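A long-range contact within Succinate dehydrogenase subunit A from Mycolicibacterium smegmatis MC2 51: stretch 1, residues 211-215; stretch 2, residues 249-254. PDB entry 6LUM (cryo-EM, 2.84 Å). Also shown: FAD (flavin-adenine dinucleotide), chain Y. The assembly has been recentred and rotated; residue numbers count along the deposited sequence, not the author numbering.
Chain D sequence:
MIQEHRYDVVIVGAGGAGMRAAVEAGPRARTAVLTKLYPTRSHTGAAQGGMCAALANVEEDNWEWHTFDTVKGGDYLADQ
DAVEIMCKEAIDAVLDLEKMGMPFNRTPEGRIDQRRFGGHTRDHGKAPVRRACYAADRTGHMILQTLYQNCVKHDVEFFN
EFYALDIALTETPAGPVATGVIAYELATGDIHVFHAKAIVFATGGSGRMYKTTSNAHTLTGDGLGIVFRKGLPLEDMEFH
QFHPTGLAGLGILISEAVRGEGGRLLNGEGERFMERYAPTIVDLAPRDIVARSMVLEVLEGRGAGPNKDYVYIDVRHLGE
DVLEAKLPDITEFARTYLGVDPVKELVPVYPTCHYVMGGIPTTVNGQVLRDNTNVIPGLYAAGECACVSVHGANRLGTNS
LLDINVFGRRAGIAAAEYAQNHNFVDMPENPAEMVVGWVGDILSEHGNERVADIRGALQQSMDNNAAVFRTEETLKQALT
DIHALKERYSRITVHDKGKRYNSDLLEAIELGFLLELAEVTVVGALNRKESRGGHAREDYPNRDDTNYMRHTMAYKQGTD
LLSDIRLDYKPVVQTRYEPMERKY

Stretch 1, residues 211-215: KTTSN
Stretch 2 (249-254) GLGILI

The contact between residues 211-215 and 249-254 joins two loop segments, neither forming a regular helix or strand, whose touching residues lie at least 37 positions apart in the chain. It is small, burying 196 Å² over both sides, and no hydrogen bond crosses it; the close approaches across it are packing contacts of backbone and side-chain atoms. The touching parts run in broadly the same direction, 31° apart when the line from CA of Thr212 to CA of Ser214 is compared with that from CA of Leu250 to CA of Leu253. Two pairs set the register: the CA atoms of Thr212 and Gly251 are 5.0 Å apart, and those of Ser214 and Ile252 are 5.4 Å apart.

Gly251 has the largest covered area, 44 Å², and lies buried against all three central residues of the first stretch. Its phi/psi of 146/-7 would jam a CB against the carbonyl oxygen of Leu250, so the backbone alone calls for glycine. The contact adds a second restriction. An ideal CB would point toward the first stretch and clash with the carbonyl oxygen of Thr213, 3.0 Å from that Thr213 O, while also sitting tightly against the Thr212 methyl. Without a side chain, the backbones can come close: Gly251 O lies 3.5 Å from Thr213 O and 3.9 Å from Ser214 CA. The first of these pairs brings two acceptors together and has the character of a packing contact.

Ser214, with 42 Å² covered, directs its CA-to-CB bond toward the second stretch from a backbone at -105/-5. Its chi1 of 88° (p) accompanies a hydroxyl that is hydrogen-bonded elsewhere in the structure. Ser214 CB makes a loose apolar contact with Leu253 CD1 at 4.4 Å, and the OG approaches the flavin, with Ser214 OG 3.6 Å from FAD C8M. Leu253 reaches this position from an extended backbone (-97/149) with chi1 -157° (t) and chi2 73° (p), its CA-to-CB bond pointing sideways.

Thr212 contributes 38 Å². Its CA-to-CB bond also points sideways, and with chi1 at -51° (m) and phi/psi of -95/104 the methyl is laid against the other backbone: Thr212 CG2 is 3.4 Å from Leu250 O and 3.8 Å from Gly251 CA. Leu250 (-102/-58; chi1 -168°, t; chi2 83°, p) therefore takes part through its carbonyl, while its CA-to-CB bond points away.

Between Thr212 and Ser214, the extended Thr213 (-143/163; chi1 -180°, t) turns its CA-to-CB bond away from the contact and presents its carbonyl instead. Its hydroxyl is hydrogen-bonded elsewhere in the structure and also accepts a weak hydrogen bond within the stretch, from Asn215 N to Thr213 OG1 at 3.3 Å, nearly linear at 176°. Ile252 (-58/159; chi1 -44°, m; chi2 101°, between wells) points its CA-to-CB bond away, so its place in the register reflects backbone proximity without side-chain packing.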

# COMPACT_ATOMS: atom_id res chain seq x y z
N LYS D 211 -9.36 50.81 -18.35
CA LYS D 211 -9.57 51.27 -16.98
C LYS D 211 -10.69 50.51 -16.32
O LYS D 211 -10.51 49.92 -15.25
CB LYS D 211 -9.86 52.77 -16.97
CG LYS D 211 -9.71 53.39 -15.61
CD LYS D 211 -9.98 54.87 -15.66
CE LYS D 211 -11.20 55.15 -16.50
NZ LYS D 211 -11.37 56.60 -16.76
N THR D 212 -11.86 50.48 -16.95
CA THR D 212 -13.02 49.78 -16.43
C THR D 212 -13.05 48.40 -17.06
O THR D 212 -13.42 48.25 -18.23
CB THR D 212 -14.29 50.56 -16.74
OG1 THR D 212 -14.12 51.91 -16.31
CG2 THR D 212 -15.45 49.97 -15.99
N THR D 213 -12.66 47.39 -16.30
CA THR D 213 -12.59 46.02 -16.76
C THR D 213 -13.01 45.08 -15.65
O THR D 213 -13.03 45.46 -14.48
CB THR D 213 -11.18 45.66 -17.23
OG1 THR D 213 -11.17 44.30 -17.68
CG2 THR D 213 -10.22 45.79 -16.10
N SER D 214 -13.33 43.86 -16.02
CA SER D 214 -13.73 42.86 -15.04
C SER D 214 -12.66 41.83 -14.75
O SER D 214 -12.85 41.00 -13.87
CB SER D 214 -14.99 42.14 -15.51
OG SER D 214 -14.65 41.04 -16.31
N ASN D 215 -11.53 41.87 -15.46
CA ASN D 215 -10.52 40.84 -15.29
C ASN D 215 -9.72 41.06 -14.02
O ASN D 215 -9.79 42.10 -13.37
CB ASN D 215 -9.59 40.81 -16.50
CG ASN D 215 -10.33 40.74 -17.79
OD1 ASN D 215 -10.60 39.67 -18.30
ND2 ASN D 215 -10.66 41.89 -18.32
N GLY D 249 -19.82 52.51 -11.41
CA GLY D 249 -18.66 53.08 -10.77
C GLY D 249 -17.35 52.43 -11.15
O GLY D 249 -16.52 53.04 -11.83
N LEU D 250 -17.14 51.17 -10.74
CA LEU D 250 -15.82 50.56 -10.77
C LEU D 250 -15.60 49.61 -11.94
O LEU D 250 -14.67 49.81 -12.72
CB LEU D 250 -15.55 49.83 -9.45
CG LEU D 250 -14.09 49.42 -9.28
CD1 LEU D 250 -13.26 50.58 -8.74
CD2 LEU D 250 -13.97 48.22 -8.37
N GLY D 251 -16.41 48.56 -12.07
CA GLY D 251 -16.19 47.62 -13.15
C GLY D 251 -16.52 46.17 -12.87
O GLY D 251 -16.48 45.34 -13.79
N ILE D 252 -16.84 45.83 -11.62
CA ILE D 252 -17.23 44.46 -11.29
C ILE D 252 -18.44 44.04 -12.12
O ILE D 252 -19.20 44.86 -12.63
CB ILE D 252 -17.54 44.36 -9.78
CG1 ILE D 252 -16.48 45.08 -8.96
CG2 ILE D 252 -17.63 42.91 -9.34
CD1 ILE D 252 -16.91 46.43 -8.48
N LEU D 253 -18.63 42.73 -12.23
CA LEU D 253 -19.64 42.14 -13.09
C LEU D 253 -20.90 41.79 -12.30
O LEU D 253 -20.83 41.46 -11.11
CB LEU D 253 -19.08 40.89 -13.75
CG LEU D 253 -19.73 40.45 -15.05
CD1 LEU D 253 -19.32 41.41 -16.12
CD2 LEU D 253 -19.30 39.06 -15.38
N ILE D 254 -22.06 41.86 -12.96
CA ILE D 254 -23.34 41.50 -12.36
C ILE D 254 -24.04 40.42 -13.18
O ILE D 254 -25.27 40.44 -13.32
CB ILE D 254 -24.28 42.70 -12.19
CG1 ILE D 254 -23.50 43.97 -11.91
CG2 ILE D 254 -25.20 42.49 -11.03
CD1 ILE D 254 -24.39 45.17 -11.81
PA FAD Y . -7.10 31.89 -16.73
O1A FAD Y . -7.97 31.03 -15.86
O2A FAD Y . -7.60 33.23 -17.22
O5B FAD Y . -5.70 32.13 -15.97
C5B FAD Y . -4.46 32.01 -16.67
C4B FAD Y . -3.50 31.16 -15.85
O4B FAD Y . -2.23 31.10 -16.51
C3B FAD Y . -3.28 31.76 -14.47
O3B FAD Y . -3.80 30.87 -13.47
C2B FAD Y . -1.78 31.97 -14.34
O2B FAD Y . -1.20 31.25 -13.24
C1B FAD Y . -1.16 31.49 -15.64
N9A FAD Y . -0.38 32.59 -16.27
C8A FAD Y . -0.89 33.67 -16.88
N7A FAD Y . 0.09 34.48 -17.34
C5A FAD Y . 1.27 33.92 -17.02
C6A FAD Y . 2.70 34.25 -17.21
N6A FAD Y . 3.08 35.38 -17.85
N1A FAD Y . 3.62 33.38 -16.72
C2A FAD Y . 3.25 32.26 -16.08
N3A FAD Y . 1.97 31.89 -15.87
C4A FAD Y . 0.95 32.67 -16.31
N1 FAD Y . -16.69 32.30 -18.97
C2 FAD Y . -17.79 31.51 -19.01
O2 FAD Y . -17.85 30.63 -19.89
N3 FAD Y . -18.81 31.64 -18.15
C4 FAD Y . -18.82 32.56 -17.18
O4 FAD Y . -19.78 32.66 -16.39
C4X FAD Y . -17.65 33.47 -17.06
N5 FAD Y . -17.58 34.43 -16.11
C5X FAD Y . -16.50 35.24 -16.03
C6 FAD Y . -16.45 36.22 -15.04
C7 FAD Y . -15.34 37.06 -14.95
C7M FAD Y . -15.29 38.12 -13.88
C8 FAD Y . -14.21 36.91 -15.91
C8M FAD Y . -13.02 37.82 -15.81
C9 FAD Y . -14.26 35.94 -16.90
C9A FAD Y . -15.36 35.10 -16.99
N10 FAD Y . -15.42 34.10 -17.99
C10 FAD Y . -16.56 33.28 -18.04
C1' FAD Y . -14.32 33.94 -18.94
C2' FAD Y . -13.68 32.57 -18.74
O2' FAD Y . -13.50 32.33 -17.34
C3' FAD Y . -12.33 32.50 -19.45
O3' FAD Y . -12.53 32.22 -20.84
C4' FAD Y . -11.45 31.42 -18.83
O4' FAD Y . -11.52 31.50 -17.40
C5' FAD Y . -10.00 31.57 -19.28
O5' FAD Y . -9.14 30.88 -18.37
P FAD Y . -7.76 30.23 -18.88
O1P FAD Y . -7.74 28.78 -18.44
O2P FAD Y . -7.58 30.58 -20.33
O3P FAD Y . -6.66 31.03 -18.02